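Local coordinates for aminoglycoside phosphotransferase (Streptomyces rimosus, PDB 6FUC), which probably uses ATP to phosphorylate streptomycin at its 3''-hydroxyl, a modification that underlies resistance to the antibiotic, at residues Glu231-Gly234 against Arg238-Gln241; Ala105-Ile110 against Glu245-Arg250; Arg215-Ala220 against Arg261-Leu266; Val60-Thr65 against Cys125-Glu130; Arg116-Pro121 against Ala249-Ala254. All coordinates share one frame; numbering follows the deposited sequence. Where two conformers were deposited one is given.

The five contacts illustrate how the helical lobe of a protein-kinase-like fold is packed and joined to helix 50-63 of the N-terminal lobe. Contacts 1 and 2 touch, their centres about 13 Å apart, through the rings of Trp-107, Trp-233 and Trp-239. Contact 5 lies about 11 Å from contact 2, centre to centre, because both pair helix 100-117 with helix 243-251. Contact 3 packs against contact 5 through Pro-218 and Tyr-219, and meets contact 4 along Arg-215. Contacts 1 and 4 lie farthest apart, with centres about 32 Å from each other. Contacts 4 and 5 both touch the probable catalytic loop, whose His-Gly-Asp sequence starts at His-187: Arg-129 bonds to Gly-188 O and Leu-117 packs on His-187.

Contact 1: Glu231-Gly234 against Arg238-Gln241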
# COMPACT_ATOMS: atom_id res chain seq x y z
N GLU A 231 0.75 -15.84 -3.70
CA GLU A 231 -0.17 -16.10 -4.81
C GLU A 231 0.56 -16.36 -6.11
O GLU A 231 0.17 -17.22 -6.90
CB GLU A 231 -1.22 -15.01 -4.99
CG GLU A 231 -1.99 -14.82 -3.67
N THR A 232 1.64 -15.67 -6.35
CA THR A 232 2.45 -15.93 -7.54
C THR A 232 3.21 -17.23 -7.46
O THR A 232 3.33 -17.93 -8.50
CB THR A 232 3.34 -14.71 -7.78
OG1 THR A 232 2.49 -13.61 -8.01
CG2 THR A 232 4.28 -14.92 -8.95
N TRP A 233 3.76 -17.57 -6.30
CA TRP A 233 4.52 -18.81 -6.28
C TRP A 233 3.61 -20.03 -6.56
O TRP A 233 4.10 -21.05 -7.09
CB TRP A 233 5.16 -18.98 -4.96
CG TRP A 233 5.95 -17.81 -4.39
CD1 TRP A 233 5.92 -17.38 -3.06
CD2 TRP A 233 6.82 -16.91 -5.08
NE1 TRP A 233 6.80 -16.34 -2.90
CE2 TRP A 233 7.32 -15.98 -4.12
CE3 TRP A 233 7.21 -16.77 -6.40
CZ2 TRP A 233 8.22 -15.00 -4.43
CZ3 TRP A 233 8.12 -15.78 -6.71
CH2 TRP A 233 8.63 -14.91 -5.72
N GLY A 234 2.34 -19.97 -6.26
CA GLY A 234 1.40 -21.07 -6.72
C GLY A 234 1.78 -22.47 -6.30
O GLY A 234 2.11 -22.65 -5.12
N ARG A 238 8.51 -26.16 -3.51
CA ARG A 238 9.90 -26.01 -3.05
C ARG A 238 10.29 -24.53 -2.86
O ARG A 238 10.84 -24.13 -1.86
CB ARG A 238 10.89 -26.69 -3.97
CG ARG A 238 10.70 -28.17 -4.12
CD ARG A 238 11.70 -28.80 -5.01
NE ARG A 238 13.01 -28.94 -4.43
CZ ARG A 238 13.44 -30.03 -3.75
NH1 ARG A 238 12.63 -31.03 -3.47
NH2 ARG A 238 14.69 -30.09 -3.34
N TRP A 239 9.92 -23.69 -3.81
CA TRP A 239 10.18 -22.26 -3.70
C TRP A 239 9.25 -21.59 -2.71
O TRP A 239 9.76 -20.80 -1.88
CB TRP A 239 10.14 -21.59 -5.07
CG TRP A 239 10.34 -20.12 -4.96
CD1 TRP A 239 9.50 -19.17 -5.37
CD2 TRP A 239 11.49 -19.42 -4.45
NE1 TRP A 239 9.97 -17.94 -5.11
CE2 TRP A 239 11.22 -18.04 -4.57
CE3 TRP A 239 12.69 -19.82 -3.85
CZ2 TRP A 239 12.09 -17.06 -4.10
CZ3 TRP A 239 13.57 -18.90 -3.47
CH2 TRP A 239 13.28 -17.51 -3.57
N SER A 240 7.95 -21.95 -2.70
CA SER A 240 7.06 -21.25 -1.80
C SER A 240 7.47 -21.51 -0.34
O SER A 240 7.32 -20.61 0.50
CB SER A 240 5.63 -21.61 -2.12
OG SER A 240 5.42 -22.84 -1.55
N GLN A 241 8.11 -22.64 -0.07
CA GLN A 241 8.56 -23.01 1.32
C GLN A 241 9.86 -22.24 1.72
O GLN A 241 10.20 -22.14 2.91
CB GLN A 241 8.80 -24.52 1.38
CG GLN A 241 7.53 -25.38 1.30
CD GLN A 241 7.75 -26.88 1.60
O HOH W 1 3.37 -24.28 -3.13
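Trp-233 and Trp-239 meet as a T-shaped pair across a short turn between two consecutive helices of the helical lobe of a kinase-like fold: helix 219-233 breaks at Gly-234, which has positive phi, and the short helix 237-240 follows. Trp-233 CB rests on Ser-240 CB at 3.9 Å, and these two residues are the pair whose CA atoms lie nearest across the segments. CG, held beside the backbone N (chi1 -50°), lies 3.9 Å from Trp-239 CD1. Farther out the pyrrole edge of Trp-239 bears down on the face: Trp-233 CD2 is 3.3 Å from Trp-239 NE1, and Trp-233 CE3 is 3.5 Å from Trp-239 CD1. Even at the far end of the indole, Trp-233 CH2 is 3.4 Å from the same NE1, which stands 3.0 Å above the plane and off its centre. With the two planes at 82°, the edge of one indole is spent on the face of the other. Trp-107 of helix 100-117 joins both rings and makes the pair a cluster of three, while Arg-104 adds a cation-pi contact to Trp-239. A water bridges the two segments: it donates to Gly-234 O and is hydrogen-bonded to Ser-240 OG, 3.0 Å away.

Contact 2: Ala105-Ile110 against Glu245-Arg250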
# COMPACT_ATOMS: atom_id res chain seq x y z
N ALA A 105 13.08 -13.10 -10.41
CA ALA A 105 14.17 -12.22 -10.82
C ALA A 105 14.20 -10.90 -10.01
O ALA A 105 15.25 -10.31 -9.86
CB ALA A 105 14.07 -11.85 -12.32
N ALA A 106 13.06 -10.42 -9.62
CA ALA A 106 12.92 -9.17 -8.89
C ALA A 106 13.00 -9.35 -7.38
O ALA A 106 12.96 -8.36 -6.64
CB ALA A 106 11.59 -8.53 -9.23
N TRP A 107 13.12 -10.58 -6.88
CA TRP A 107 12.90 -10.83 -5.45
C TRP A 107 13.97 -10.18 -4.57
O TRP A 107 13.68 -9.41 -3.63
CB TRP A 107 12.80 -12.31 -5.22
CG TRP A 107 12.23 -12.77 -3.88
CD1 TRP A 107 12.84 -13.63 -3.01
CD2 TRP A 107 10.96 -12.49 -3.34
NE1 TRP A 107 12.01 -13.89 -1.97
CE2 TRP A 107 10.85 -13.20 -2.12
CE3 TRP A 107 9.91 -11.68 -3.73
CZ2 TRP A 107 9.74 -13.15 -1.32
CZ3 TRP A 107 8.77 -11.62 -2.91
CH2 TRP A 107 8.71 -12.36 -1.70
N GLU A 108 15.23 -10.41 -4.90
CA GLU A 108 16.32 -9.70 -4.17
C GLU A 108 16.33 -8.18 -4.43
O GLU A 108 16.51 -7.40 -3.48
CB GLU A 108 17.72 -10.33 -4.38
CG GLU A 108 17.82 -11.70 -3.79
CD GLU A 108 19.15 -12.36 -4.08
OE1 GLU A 108 19.90 -11.93 -4.97
OE2 GLU A 108 19.43 -13.31 -3.32
N PRO A 109 16.05 -7.75 -5.68
CA PRO A 109 15.90 -6.31 -5.90
C PRO A 109 14.79 -5.67 -5.03
O PRO A 109 14.98 -4.55 -4.54
CB PRO A 109 15.59 -6.21 -7.38
CG PRO A 109 16.39 -7.32 -7.96
CD PRO A 109 16.32 -8.44 -6.94
N ILE A 110 13.69 -6.38 -4.83
CA ILE A 110 12.64 -5.89 -3.98
C ILE A 110 13.13 -5.80 -2.55
O ILE A 110 12.91 -4.78 -1.84
CB ILE A 110 11.35 -6.74 -4.14
CG1 ILE A 110 10.70 -6.55 -5.48
CG2 ILE A 110 10.39 -6.38 -3.01
CD1 ILE A 110 9.68 -7.58 -5.83
N GLU A 245 12.26 -16.95 3.75
CA GLU A 245 13.56 -17.04 4.42
C GLU A 245 14.64 -16.37 3.60
O GLU A 245 15.47 -15.66 4.13
CB GLU A 245 13.99 -18.51 4.71
N GLU A 246 14.62 -16.56 2.31
CA GLU A 246 15.68 -15.93 1.50
C GLU A 246 15.47 -14.40 1.40
O GLU A 246 16.48 -13.66 1.48
CB GLU A 246 15.69 -16.50 0.12
CG GLU A 246 16.02 -17.98 0.09
CD GLU A 246 16.61 -18.48 -1.18
OE1 GLU A 246 16.79 -17.70 -2.15
OE2 GLU A 246 16.91 -19.69 -1.17
N PHE A 247 14.22 -13.94 1.32
CA PHE A 247 13.96 -12.47 1.35
C PHE A 247 14.52 -11.93 2.67
O PHE A 247 15.20 -10.92 2.70
CB PHE A 247 12.49 -12.23 1.24
CG PHE A 247 12.14 -10.79 1.09
CD1 PHE A 247 12.18 -9.94 2.16
CD2 PHE A 247 11.85 -10.26 -0.17
CE1 PHE A 247 11.80 -8.57 1.95
CE2 PHE A 247 11.53 -8.95 -0.35
CZ PHE A 247 11.53 -8.10 0.71
N ALA A 248 14.19 -12.59 3.78
CA ALA A 248 14.58 -12.10 5.08
C ALA A 248 16.09 -12.01 5.25
O ALA A 248 16.64 -11.08 5.86
CB ALA A 248 13.96 -12.92 6.20
N ALA A 249 16.77 -13.01 4.72
CA ALA A 249 18.22 -13.03 4.76
C ALA A 249 18.79 -11.86 3.93
O ALA A 249 19.77 -11.24 4.31
CB ALA A 249 18.78 -14.36 4.26
N ARG A 250 18.21 -11.60 2.77
CA ARG A 250 18.70 -10.51 1.94
C ARG A 250 18.37 -9.10 2.55
O ARG A 250 19.21 -8.21 2.53
CB ARG A 250 18.04 -10.60 0.53
CG ARG A 250 18.50 -9.53 -0.45
CD ARG A 250 19.90 -9.75 -0.91
NE ARG A 250 20.31 -8.67 -1.80
CZ ARG A 250 21.35 -8.74 -2.58
NH1 ARG A 250 22.14 -9.79 -2.54
NH2 ARG A 250 21.65 -7.70 -3.32
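Phe-247 drives its edge into one face of Trp-107, and this aromatic pair is the centre of the contact. Phe-247 CD2 stands 3.6 Å above the middle of the indole, with the two planes at 62°. In both side chains the ring swings away from the backbone N (chi1 -165° for Trp-107), which brings the rings into the gap between the helices. At the pyrrole side, Trp-107 NE1 passes 3.6 Å from Phe-247 CB and bonds to Ala-243 O. Aliphatic packing continues along the phenyl rim, where Ile-110 CG2 meets Phe-247 CE2 at 3.9 Å, in the plane of the ring. The segments belong to helices 100-117 and 243-251 of the helical lobe in this kinase-like fold; the axes of 105-110 and 245-250 approach to 9.5 Å and cross at -36°, and helix 219-233 closes the core with Leu-222, Leu-225 and Phe-226. At the exposed margin Glu-108 and Arg-250 cross at about a right angle, Glu-108 CG packing on Arg-250 CG at 4.0 Å. Glu-108 OE1 hovers over the guanidinium face, 3.9 Å from Arg-250 NH1, in a long salt bridge of charges only, with no N-H aimed at the oxygen. Arg-250 NE turns instead to Asp-112 OD1.

Contact 3: Arg215-Ala220 against Arg261-Leu266; sequences RADPYA and RFYLHL
Tyr-263 packs its ring against the turn from Asp-217 to Ala-220, where strand 214-216 hands over to helix 219-233 in the helical lobe of the kinase-like fold. The helix begins with a capping bond: Tyr-219 N donates to Asp-217 OD1 at 2.8 Å, reaching the anti side of the oxygen close to the carboxylate plane.

The tyrosine ring is oriented so that each part of it finds a different piece of this turn. Over one face, toward the rim, sits Ala-220 N, 3.9 Å above the plane of the Tyr-263 ring. A separate side-chain contact brings Ala-220 CB to 3.9 Å from Tyr-263 CD1. Near the base of the side chain, Tyr-263 CB touches Tyr-219 O at 3.6 Å. Phe-262, the preceding residue of helix 257-266, covers the opposite face with CD2 above the ring centre, so the phenol is sandwiched. Asp-217 crosses the outer end of the ring obliquely, its CB 3.6 Å from Tyr-263 OH and its carboxylate plane turned 45° from the phenol. A trans chi1 of -175° sets that carboxylate alongside the ring, where OD2 also forms a salt bridge with Arg-259.

All four touching residues are buried, and two waters link Asp-217 to Tyr-263 OH. One water accepts from Asp-217 N and donates to Tyr-263 OH. A second, lying in the plane of the ring, reverses the sense: it accepts from Tyr-263 OH at 2.6 Å and donates to Asp-217 OD2.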
# COMPACT_ATOMS: atom_id res chain seq x y z
N ARG A 215 5.74 5.69 9.86
CA ARG A 215 6.30 4.80 10.85
C ARG A 215 5.36 3.64 11.14
O ARG A 215 4.16 3.84 11.38
CB ARG A 215 6.48 5.54 12.18
CG ARG A 215 7.65 6.50 12.20
CD ARG A 215 8.03 6.91 13.60
NE ARG A 215 7.08 7.75 14.29
CZ ARG A 215 7.08 9.08 14.20
NH1 ARG A 215 7.92 9.67 13.37
NH2 ARG A 215 6.24 9.81 14.91
N ALA A 216 5.95 2.44 11.28
CA ALA A 216 5.27 1.27 11.73
C ALA A 216 6.29 0.15 11.91
O ALA A 216 7.46 0.28 11.53
CB ALA A 216 4.15 0.83 10.78
N ASP A 217 5.86 -0.97 12.46
CA ASP A 217 6.67 -2.17 12.50
C ASP A 217 6.95 -2.62 11.04
O ASP A 217 6.01 -2.60 10.23
CB ASP A 217 5.87 -3.24 13.27
CG ASP A 217 6.59 -4.52 13.51
OD1 ASP A 217 7.14 -5.14 12.58
OD2 ASP A 217 6.60 -4.95 14.65
N PRO A 218 8.18 -3.05 10.72
CA PRO A 218 8.41 -3.50 9.33
C PRO A 218 7.47 -4.59 8.85
O PRO A 218 7.25 -4.72 7.65
CB PRO A 218 9.84 -3.97 9.36
CG PRO A 218 10.18 -4.22 10.80
CD PRO A 218 9.37 -3.17 11.56
N TYR A 219 6.99 -5.44 9.76
CA TYR A 219 6.01 -6.48 9.33
C TYR A 219 4.68 -5.95 8.83
O TYR A 219 3.97 -6.68 8.17
CB TYR A 219 5.83 -7.54 10.45
CG TYR A 219 6.96 -8.50 10.47
CD1 TYR A 219 7.06 -9.47 9.50
CD2 TYR A 219 7.99 -8.42 11.36
CE1 TYR A 219 8.11 -10.34 9.45
CE2 TYR A 219 9.08 -9.33 11.34
CZ TYR A 219 9.16 -10.24 10.34
OH TYR A 219 10.21 -11.12 10.26
N ALA A 220 4.35 -4.68 9.12
CA ALA A 220 3.18 -4.10 8.51
C ALA A 220 3.31 -4.15 6.99
O ALA A 220 2.29 -4.25 6.28
CB ALA A 220 2.95 -2.67 9.00
N ARG A 261 1.82 -12.66 11.04
CA ARG A 261 0.42 -13.05 10.92
C ARG A 261 -0.52 -12.01 11.53
O ARG A 261 -1.63 -11.81 11.05
CB ARG A 261 0.23 -14.46 11.51
CG ARG A 261 0.45 -15.62 10.56
CD ARG A 261 0.11 -16.95 11.25
NE ARG A 261 -1.25 -16.91 11.79
CZ ARG A 261 -1.58 -16.83 13.08
NH1 ARG A 261 -0.63 -16.80 14.01
NH2 ARG A 261 -2.86 -16.79 13.43
N PHE A 262 -0.09 -11.39 12.65
CA PHE A 262 -0.89 -10.36 13.27
C PHE A 262 -1.17 -9.26 12.22
O PHE A 262 -2.30 -8.81 12.09
CB PHE A 262 -0.15 -9.80 14.48
CG PHE A 262 -0.81 -8.66 15.17
CD1 PHE A 262 -1.76 -8.83 16.15
CD2 PHE A 262 -0.53 -7.36 14.78
CE1 PHE A 262 -2.39 -7.74 16.75
CE2 PHE A 262 -1.16 -6.28 15.37
CZ PHE A 262 -2.06 -6.48 16.38
N TYR A 263 -0.11 -8.77 11.55
CA TYR A 263 -0.34 -7.71 10.56
C TYR A 263 -1.11 -8.18 9.34
O TYR A 263 -1.92 -7.42 8.80
CB TYR A 263 1.01 -7.04 10.18
CG TYR A 263 1.49 -6.16 11.29
CD1 TYR A 263 0.90 -4.91 11.50
CD2 TYR A 263 2.47 -6.56 12.18
CE1 TYR A 263 1.27 -4.12 12.58
CE2 TYR A 263 2.86 -5.75 13.24
CZ TYR A 263 2.26 -4.56 13.47
OH TYR A 263 2.56 -3.73 14.50
N LEU A 264 -0.88 -9.41 8.90
CA LEU A 264 -1.67 -9.97 7.81
C LEU A 264 -3.15 -9.93 8.12
O LEU A 264 -3.95 -9.62 7.28
CB LEU A 264 -1.23 -11.40 7.51
CG LEU A 264 -1.92 -12.00 6.29
CD1 LEU A 264 -1.59 -11.23 4.98
CD2 LEU A 264 -1.54 -13.45 6.19
N HIS A 265 -3.46 -10.31 9.37
CA HIS A 265 -4.83 -10.41 9.79
C HIS A 265 -5.49 -9.05 10.16
O HIS A 265 -6.70 -8.89 9.96
CB HIS A 265 -4.95 -11.37 10.95
CG HIS A 265 -4.71 -12.78 10.53
ND1 HIS A 265 -4.70 -13.82 11.43
CD2 HIS A 265 -4.46 -13.33 9.30
CE1 HIS A 265 -4.45 -14.95 10.76
NE2 HIS A 265 -4.30 -14.68 9.48
N LEU A 266 -4.66 -8.12 10.62
CA LEU A 266 -5.19 -6.80 10.93
C LEU A 266 -5.55 -6.05 9.65
O LEU A 266 -6.58 -5.34 9.57
CB LEU A 266 -4.16 -6.00 11.73
CG LEU A 266 -4.55 -4.57 12.07
CD1 LEU A 266 -5.83 -4.47 12.89
CD2 LEU A 266 -3.38 -3.88 12.76
O HOH W 2 3.09 -1.21 13.44
O HOH W 3 4.34 -4.91 16.03

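Contact 4: Val60-Thr65 against Cys125-Glu130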
# COMPACT_ATOMS: atom_id res chain seq x y z
N VAL A 60 3.57 11.60 -0.90
CA VAL A 60 4.25 11.46 -2.20
C VAL A 60 5.29 12.57 -2.33
O VAL A 60 6.45 12.34 -2.71
CB VAL A 60 3.23 11.55 -3.35
CG1 VAL A 60 3.94 11.57 -4.70
CG2 VAL A 60 2.20 10.41 -3.29
N SER A 61 4.85 13.83 -2.03
CA SER A 61 5.79 14.92 -2.14
C SER A 61 6.98 14.80 -1.21
O SER A 61 8.12 15.07 -1.58
CB SER A 61 5.04 16.21 -1.93
OG SER A 61 5.80 17.20 -1.82
N TRP A 62 6.75 14.39 0.04
CA TRP A 62 7.85 14.20 0.96
C TRP A 62 8.79 13.10 0.47
O TRP A 62 10.02 13.25 0.52
CB TRP A 62 7.35 13.92 2.37
CG TRP A 62 8.43 13.68 3.35
CD1 TRP A 62 9.21 14.60 3.98
CD2 TRP A 62 8.93 12.40 3.79
NE1 TRP A 62 10.11 14.00 4.78
CE2 TRP A 62 9.96 12.64 4.72
CE3 TRP A 62 8.56 11.08 3.54
CZ2 TRP A 62 10.61 11.60 5.38
CZ3 TRP A 62 9.24 10.05 4.17
CH2 TRP A 62 10.24 10.34 5.06
N LEU A 63 8.23 11.98 0.02
CA LEU A 63 9.11 10.87 -0.41
C LEU A 63 9.99 11.27 -1.55
O LEU A 63 11.12 10.76 -1.67
CB LEU A 63 8.29 9.62 -0.73
CG LEU A 63 9.12 8.34 -0.83
CD1 LEU A 63 9.64 7.89 0.51
CD2 LEU A 63 8.32 7.24 -1.46
N SER A 64 9.53 12.21 -2.39
CA SER A 64 10.34 12.70 -3.49
C SER A 64 11.62 13.40 -3.00
O SER A 64 12.49 13.67 -3.82
CB SER A 64 9.55 13.68 -4.37
OG SER A 64 9.43 14.98 -3.85
N THR A 65 11.71 13.73 -1.72
CA THR A 65 12.90 14.37 -1.15
C THR A 65 13.82 13.36 -0.43
O THR A 65 14.86 13.76 0.12
CB THR A 65 12.55 15.48 -0.16
OG1 THR A 65 12.05 14.94 1.08
CG2 THR A 65 11.56 16.47 -0.70
N CYS A 125 10.57 11.04 10.08
CA CYS A 125 9.43 10.96 9.16
C CYS A 125 8.31 11.79 9.71
O CYS A 125 7.93 11.64 10.84
CB CYS A 125 8.98 9.50 9.03
SG CYS A 125 7.73 9.25 7.79
N PRO A 126 7.67 12.64 8.88
CA PRO A 126 6.51 13.38 9.35
C PRO A 126 5.27 12.53 9.60
O PRO A 126 4.31 13.00 10.22
CB PRO A 126 6.17 14.31 8.11
CG PRO A 126 7.43 14.43 7.43
CD PRO A 126 8.12 13.13 7.54
N PHE A 127 5.29 11.32 9.08
CA PHE A 127 4.05 10.51 8.95
C PHE A 127 4.16 9.25 9.79
O PHE A 127 5.23 8.66 9.94
CB PHE A 127 3.89 10.10 7.49
CG PHE A 127 3.96 11.28 6.55
CD1 PHE A 127 2.98 12.19 6.51
CD2 PHE A 127 5.07 11.46 5.76
CE1 PHE A 127 3.04 13.30 5.67
CE2 PHE A 127 5.15 12.55 4.92
CZ PHE A 127 4.15 13.49 4.88
N THR A 128 2.99 8.83 10.27
CA THR A 128 2.87 7.60 11.03
C THR A 128 1.73 6.73 10.50
O THR A 128 0.71 7.23 10.05
CB THR A 128 2.66 7.88 12.50
OG1 THR A 128 1.36 8.47 12.72
CG2 THR A 128 3.77 8.67 13.10
N ARG A 129 1.91 5.42 10.62
CA ARG A 129 0.79 4.46 10.47
C ARG A 129 0.98 3.39 11.55
O ARG A 129 0.97 2.20 11.33
CB ARG A 129 0.68 3.85 9.07
CG ARG A 129 1.88 3.10 8.58
CD ARG A 129 1.49 1.85 7.84
NE ARG A 129 0.86 0.91 8.80
CZ ARG A 129 0.24 -0.22 8.47
NH1 ARG A 129 0.04 -0.62 7.22
NH2 ARG A 129 -0.10 -1.04 9.45
N GLU A 130 1.18 3.87 12.79
CA GLU A 130 1.51 3.04 13.89
C GLU A 130 0.28 2.26 14.36
O GLU A 130 -0.86 2.56 13.99
CB GLU A 130 2.20 3.82 15.02
CG GLU A 130 3.61 4.25 14.66
CD GLU A 130 4.13 5.40 15.43
OE1 GLU A 130 3.29 6.22 15.98
OE2 GLU A 130 5.37 5.57 15.49
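Trp-62 projects from the last turn of helix 50-63 as a broad knob, and Cys-125, Pro-126 and Phe-127 form the uneven surface that receives it. The indole is directed to the loop that these three residues belong to. The ridge of the proline ring fits over its pyrrole side in a CH-pi contact: Pro-126 CD lies 3.6 Å from the centroid of the five-membered ring of Trp-62. The closest approach is Pro-126 CD to Trp-62 CE2, 3.4 Å. Beyond it the sulfur of Cys-125 lies oblique to the benzo ring, SG being 3.9 Å from Trp-62 CH2 in a sulfur-aromatic contact. Phe-127 fills the angle between the indole and its CB, with CE2 3.6 Å from Trp-62 CB. Its edge is turned to the indole face in an offset edge-to-face pair, planes at 74°. The phenyl face is itself occupied by Pro-126 CB, so proline and phenylalanine form one continuous bump. A hydrogen bond links Phe-127 N to Cys-125 SG within the loop, at 3.5 Å. The loop runs from helix 100-117 to helix 131-143, pairing on the way with Arg-215 of strand 214-216, and the tryptophan thereby joins helix 50-63 to the helical lobe.

Contact 5: Arg116-Pro121 against Ala249-Ala254; sequences RLHELP and ARYGIA
His-118 and Tyr-251 carry the whole of this contact, each giving roughly half of a small interface of 91 Å². A hydrogen bond joins them: His-118 ND1 and Tyr-251 OH are 2.6 Å apart and nearly collinear with the intervening hydrogen (173°), although either atom could be the donor. The hydroxyl arrives at the edge of the imidazole and in its plane. The rings are turned almost perpendicular, at 87°, and meet rim to rim with neither over the face of the other. Tyr-251 CE2 also comes within 3.4 Å of His-118 ND1.

His-118 follows the last turn of helix 100-117, inside a type I beta turn from Leu-117 to Leu-120. Its first torsion places the ring beside the backbone N, and chi2 (-171°) then turns ND1 to the tyrosine and NE2 to Asp-221 OD2. Both ring nitrogens of this buried side chain are therefore engaged, which fixes the rotation of the imidazole, and the carboxylate would probably polarise it.

Tyr-251 is the last residue of helix 243-251 before Gly-252, whose positive phi turns the chain away. Its side chain touches Val-114 and Arg-115 of helix 100-117 and Pro-218 of the loop before helix 219-233.

A Leu-His pair at the end of this helix, with the histidine bonded to an aspartate of helix 219-233, is consistent with the arrangement known from aminoglycoside phosphotransferases and related kinase-like enzymes, close to the catalytic loop.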
# COMPACT_ATOMS: atom_id res chain seq x y z
N ARG A 116 15.99 -0.14 1.69
CA ARG A 116 16.35 1.28 1.61
C ARG A 116 15.24 2.17 2.17
O ARG A 116 15.51 3.11 2.93
CB ARG A 116 16.70 1.68 0.18
CG ARG A 116 17.99 1.07 -0.30
CD ARG A 116 18.26 1.54 -1.76
NE ARG A 116 18.58 3.01 -1.80
CZ ARG A 116 17.80 4.06 -2.13
NH1 ARG A 116 16.49 3.97 -2.53
NH2 ARG A 116 18.36 5.24 -2.00
N LEU A 117 13.99 1.88 1.82
CA LEU A 117 12.88 2.64 2.38
C LEU A 117 12.84 2.52 3.90
O LEU A 117 12.70 3.53 4.64
CB LEU A 117 11.58 2.17 1.76
CG LEU A 117 10.29 2.71 2.34
CD1 LEU A 117 10.16 4.21 2.16
CD2 LEU A 117 9.11 2.01 1.70
N HIS A 118 13.00 1.28 4.37
CA HIS A 118 13.01 0.98 5.77
C HIS A 118 14.32 1.44 6.52
O HIS A 118 14.53 1.13 7.71
CB HIS A 118 12.83 -0.50 6.02
CG HIS A 118 11.46 -1.03 5.70
ND1 HIS A 118 11.10 -2.31 6.04
CD2 HIS A 118 10.37 -0.46 5.14
CE1 HIS A 118 9.85 -2.51 5.68
NE2 HIS A 118 9.38 -1.41 5.10
N GLU A 119 15.20 2.06 5.86
CA GLU A 119 16.36 2.67 6.48
C GLU A 119 16.22 4.16 6.59
O GLU A 119 17.07 4.77 7.26
CB GLU A 119 17.65 2.26 5.73
CG GLU A 119 18.00 0.83 6.13
CD GLU A 119 19.23 0.30 5.43
OE1 GLU A 119 19.77 0.95 4.55
OE2 GLU A 119 19.64 -0.82 5.73
N LEU A 120 15.17 4.78 6.06
CA LEU A 120 14.95 6.19 6.37
C LEU A 120 14.82 6.36 7.88
O LEU A 120 14.21 5.53 8.53
CB LEU A 120 13.68 6.70 5.69
CG LEU A 120 13.73 6.75 4.16
CD1 LEU A 120 12.41 7.28 3.66
CD2 LEU A 120 14.90 7.58 3.66
N PRO A 121 15.38 7.40 8.49
CA PRO A 121 15.32 7.52 9.94
C PRO A 121 13.91 7.76 10.45
O PRO A 121 13.31 8.76 10.12
CB PRO A 121 16.25 8.71 10.25
CG PRO A 121 16.35 9.43 8.96
CD PRO A 121 16.19 8.44 7.88
N ALA A 249 16.77 -13.01 4.72
CA ALA A 249 18.22 -13.03 4.76
C ALA A 249 18.79 -11.86 3.93
O ALA A 249 19.77 -11.24 4.31
CB ALA A 249 18.78 -14.36 4.26
N ARG A 250 18.21 -11.60 2.77
CA ARG A 250 18.70 -10.51 1.94
C ARG A 250 18.37 -9.10 2.55
O ARG A 250 19.21 -8.21 2.53
CB ARG A 250 18.04 -10.60 0.53
CG ARG A 250 18.50 -9.53 -0.45
CD ARG A 250 19.90 -9.75 -0.91
NE ARG A 250 20.31 -8.67 -1.80
CZ ARG A 250 21.35 -8.74 -2.58
NH1 ARG A 250 22.14 -9.79 -2.54
NH2 ARG A 250 21.65 -7.70 -3.32
N TYR A 251 17.18 -8.93 3.02
CA TYR A 251 16.73 -7.69 3.66
C TYR A 251 17.46 -7.49 5.01
O TYR A 251 17.78 -6.35 5.33
CB TYR A 251 15.22 -7.78 3.87
CG TYR A 251 14.61 -6.73 4.75
CD1 TYR A 251 14.60 -6.84 6.13
CD2 TYR A 251 14.05 -5.58 4.21
CE1 TYR A 251 13.96 -5.90 6.92
CE2 TYR A 251 13.41 -4.64 5.01
CZ TYR A 251 13.41 -4.79 6.37
OH TYR A 251 12.79 -3.90 7.22
N GLY A 252 17.66 -8.52 5.77
CA GLY A 252 18.34 -8.49 7.10
C GLY A 252 17.37 -8.41 8.28
O GLY A 252 17.40 -7.44 9.08
N ILE A 253 16.51 -9.41 8.43
CA ILE A 253 15.61 -9.50 9.57
C ILE A 253 15.42 -10.99 9.87
O ILE A 253 15.47 -11.82 8.97
CB ILE A 253 14.30 -8.75 9.28
CG1 ILE A 253 13.45 -8.48 10.52
CG2 ILE A 253 13.44 -9.54 8.26
CD1 ILE A 253 12.27 -7.56 10.26
N ALA A 254 15.14 -11.29 11.13
CA ALA A 254 14.74 -12.60 11.58
C ALA A 254 13.26 -12.70 11.31
O ALA A 254 12.44 -11.69 11.52
CB ALA A 254 14.98 -12.77 13.06